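Local structure of chitin oligosaccharide binding protein NagB2 (Paenibacillus sp. FPU-7, 7EHU) at residues Ala390-Lys395 / Lys423-Ala428. The protein binds chitin oligosaccharides such as N,N'-diacetylchitobiose and N,N',N''-triacetylchitotriose, probably as the extracellular solute-binding component of a sugar uptake system. Residues are numbered along the deposited sequence; the frame is centred on the assembly and turned at random.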
ATOM      1  N   ALA A 390       3.268  -5.314  -7.213  1.00  9.13           N
ATOM      2  CA  ALA A 390       4.709  -5.482  -7.303  1.00  9.15           C
ATOM      3  C   ALA A 390       5.094  -6.484  -8.386  1.00  9.70           C
ATOM      4  O   ALA A 390       6.237  -6.455  -8.869  1.00 10.04           O
ATOM      5  CB  ALA A 390       5.270  -5.975  -5.969  1.00 11.13           C
ATOM      6  N   LEU A 391       4.158  -7.351  -8.788  1.00  9.83           N
ATOM      7  CA  LEU A 391       4.453  -8.553  -9.560  1.00 10.81           C
ATOM      8  C   LEU A 391       3.904  -8.541 -10.977  1.00 11.46           C
ATOM      9  O   LEU A 391       4.239  -9.452 -11.751  1.00 14.10           O
ATOM     10  CB  LEU A 391       3.841  -9.776  -8.854  1.00 11.95           C
ATOM     11  CG  LEU A 391       4.202  -9.975  -7.386  1.00 12.86           C
ATOM     12  CD1 LEU A 391       3.499 -11.185  -6.801  1.00 12.84           C
ATOM     13  CD2 LEU A 391       5.711 -10.104  -7.234  1.00 13.44           C
ATOM     14  N   VAL A 392       3.011  -7.612 -11.313  1.00 10.99           N
ATOM     15  CA  VAL A 392       2.404  -7.567 -12.632  1.00 12.08           C
ATOM     16  C   VAL A 392       2.669  -6.205 -13.252  1.00 11.33           C
ATOM     17  O   VAL A 392       2.936  -5.214 -12.571  1.00 11.00           O
ATOM     18  CB  VAL A 392       0.893  -7.901 -12.653  1.00 12.67           C
ATOM     19  CG1 VAL A 392       0.621  -9.245 -12.012  1.00 13.11           C
ATOM     20  CG2 VAL A 392       0.090  -6.800 -11.983  1.00 13.03           C
ATOM     21  N   GLN A 393       2.572  -6.172 -14.565  1.00 11.55           N
ATOM     22  CA  GLN A 393       2.852  -4.966 -15.308  1.00 12.57           C
ATOM     23  C   GLN A 393       1.792  -3.903 -15.009  1.00 11.98           C
ATOM     24  O   GLN A 393       0.635  -4.238 -14.732  1.00 11.87           O
ATOM     25  CB  GLN A 393       2.840  -5.290 -16.797  1.00 14.08           C
ATOM     26  CG  GLN A 393       3.903  -6.303 -17.258  1.00 16.23           C
ATOM     27  CD  GLN A 393       3.465  -7.816 -17.208  1.00 17.94           C
ATOM     28  OE1 GLN A 393       2.636  -8.255 -16.372  1.00 18.15           O
ATOM     29  NE2 GLN A 393       4.038  -8.613 -18.123  1.00 18.18           N
ATOM     30  N   PRO A 394       2.167  -2.607 -15.068  1.00 12.41           N
ATOM     31  CA  PRO A 394       1.192  -1.532 -14.812  1.00 13.41           C
ATOM     32  C   PRO A 394      -0.104  -1.661 -15.593  1.00 12.77           C
ATOM     33  O   PRO A 394      -1.192  -1.435 -15.044  1.00 13.05           O
ATOM     34  CB  PRO A 394       1.988  -0.273 -15.186  1.00 13.76           C
ATOM     35  CG  PRO A 394       3.382  -0.618 -14.797  1.00 15.45           C
ATOM     36  CD  PRO A 394       3.534  -2.072 -15.200  1.00 13.81           C
ATOM     37  N   LYS A 395      -0.026  -2.044 -16.860  1.00 13.72           N
ATOM     38  CA  LYS A 395      -1.239  -2.209 -17.646  1.00 14.85           C
ATOM     39  C   LYS A 395      -2.167  -3.270 -17.061  1.00 14.05           C
ATOM     40  O   LYS A 395      -3.402  -3.128 -17.113  1.00 14.01           O
ATOM     41  CB  LYS A 395      -0.873  -2.591 -19.076  1.00 17.75           C
ATOM     42  CG  LYS A 395      -2.105  -2.741 -19.878  1.00 22.06           C
ATOM     43  CD  LYS A 395      -2.904  -1.520 -20.149  1.00 26.77           C
ATOM     44  CE  LYS A 395      -4.091  -1.993 -20.997  1.00 30.10           C
ATOM     45  NZ  LYS A 395      -3.800  -2.597 -22.279  1.00 32.12           N
ATOM     46  N   LYS A 423      -6.380 -12.150 -20.927  1.00 17.31           N
ATOM     47  CA  LYS A 423      -6.103 -11.567 -22.234  1.00 19.08           C
ATOM     48  C   LYS A 423      -5.065 -10.459 -22.112  1.00 17.50           C
ATOM     49  O   LYS A 423      -4.081 -10.429 -22.864  1.00 17.98           O
ATOM     50  CB  LYS A 423      -7.404 -11.050 -22.855  1.00 21.89           C
ATOM     51  CG  LYS A 423      -7.263 -10.521 -24.276  1.00 25.50           C
ATOM     52  CD  LYS A 423      -8.615 -10.054 -24.835  1.00 28.88           C
ATOM     53  CE  LYS A 423      -8.459  -8.959 -25.903  1.00 32.24           C
ATOM     54  NZ  LYS A 423      -7.078  -8.896 -26.477  1.00 33.97           N
ATOM     55  N   VAL A 424      -5.252  -9.541 -21.155  1.00 16.57           N
ATOM     56  CA  VAL A 424      -4.276  -8.464 -20.983  0.54 16.67           C
ATOM     57  C   VAL A 424      -2.945  -9.009 -20.474  1.00 15.12           C
ATOM     58  O   VAL A 424      -1.875  -8.521 -20.871  1.00 15.51           O
ATOM     59  CB  VAL A 424      -4.795  -7.276 -20.138  0.54 17.81           C
ATOM     60  CG1 VAL A 424      -6.052  -6.670 -20.778  0.54 17.65           C
ATOM     61  CG2 VAL A 424      -5.046  -7.662 -18.678  0.54 19.23           C
ATOM     62  N   GLN A 425      -2.982 -10.039 -19.619  1.00 14.58           N
ATOM     63  CA  GLN A 425      -1.745 -10.619 -19.098  1.00 14.54           C
ATOM     64  C   GLN A 425      -0.928 -11.254 -20.211  1.00 15.42           C
ATOM     65  O   GLN A 425       0.303 -11.100 -20.262  1.00 14.90           O
ATOM     66  CB  GLN A 425      -2.087 -11.681 -18.056  1.00 15.05           C
ATOM     67  CG  GLN A 425      -0.889 -12.240 -17.314  1.00 13.60           C
ATOM     68  CD  GLN A 425      -0.221 -11.173 -16.483  1.00 13.88           C
ATOM     69  OE1 GLN A 425      -0.765 -10.764 -15.459  1.00 13.75           O
ATOM     70  NE2 GLN A 425       0.946 -10.714 -16.900  1.00 14.63           N
ATOM     71  N   ASP A 426      -1.599 -11.989 -21.105  1.00 16.61           N
ATOM     72  CA  ASP A 426      -0.923 -12.587 -22.250  1.00 17.78           C
ATOM     73  C   ASP A 426      -0.294 -11.520 -23.130  1.00 17.79           C
ATOM     74  O   ASP A 426       0.838 -11.684 -23.599  1.00 18.18           O
ATOM     75  CB  ASP A 426      -1.917 -13.408 -23.074  1.00 20.16           C
ATOM     76  CG  ASP A 426      -2.292 -14.726 -22.419  1.00 22.91           C
ATOM     77  OD1 ASP A 426      -1.534 -15.219 -21.566  1.00 23.18           O
ATOM     78  OD2 ASP A 426      -3.330 -15.299 -22.809  1.00 25.75           O
ATOM     79  N   GLU A 427      -1.028 -10.430 -23.381  1.00 17.99           N
ATOM     80  CA  GLU A 427      -0.504  -9.325 -24.179  1.00 19.86           C
ATOM     81  C   GLU A 427       0.720  -8.711 -23.519  1.00 18.69           C
ATOM     82  O   GLU A 427       1.731  -8.449 -24.181  1.00 19.34           O
ATOM     83  CB  GLU A 427      -1.601  -8.274 -24.407  1.00 25.07           C
ATOM     84  CG  GLU A 427      -2.648  -8.738 -25.419  1.00 30.83           C
ATOM     85  CD  GLU A 427      -4.004  -8.045 -25.325  1.00 35.75           C
ATOM     86  OE1 GLU A 427      -4.268  -7.304 -24.351  1.00 36.66           O
ATOM     87  OE2 GLU A 427      -4.823  -8.278 -26.243  1.00 38.22           O
ATOM     88  N   ALA A 428       0.663  -8.515 -22.204  1.00 18.16           N
ATOM     89  CA  ALA A 428       1.781  -7.901 -21.499  1.00 17.77           C
ATOM     90  C   ALA A 428       2.989  -8.825 -21.476  1.00 18.38           C
ATOM     91  O   ALA A 428       4.129  -8.360 -21.543  1.00 19.80           O
ATOM     92  CB  ALA A 428       1.360  -7.538 -20.075  1.00 18.27           C
TER
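With CG anti to the carbonyl carbon and the chain turned sharply at chi2 (89°), Q393 carries its amide across to the helix of 423-428, where it meets the amide of Q425. Q425 starts with CG anti to its backbone N, and a bend at chi2 of 65° turns the amide toward Q393, whose chain it crosses at about a right angle. NE2 of Q425 gives a hydrogen bond to OE1 of Q393 at 3.0 Å, with an N-H...O angle of 148°. The acceptor lies close to the donor's amide plane, whereas the donor sits tilted off the carbonyl plane of Q393. Both amide nitrogens also hydrogen-bond to OD1 of N429, one residue past the segment, which ties the two glutamines to a common acceptor and should limit rotation of their amides. OE1 of Q425 is taken by the indole NE1 of W227, giving this buried amide partners at both ends. The methyl of A428 packs against the Q393 amide, its CB 3.6 Å from CD and 3.5 Å from NE2. V392 brings CG1 to 4.0 Å from OE1 of Q425, a looser van der Waals touch; the side chain of V392 is about 10 Å from a bound NAG. Q393 occupies the N-cap position of helix 394-408, while A428 belongs to helix 414-430 and also leans on V396. The contact thus joins the start of the first helix to the end of the second, closing a C-terminal helical hairpin in this PBP-type solute-binding fold.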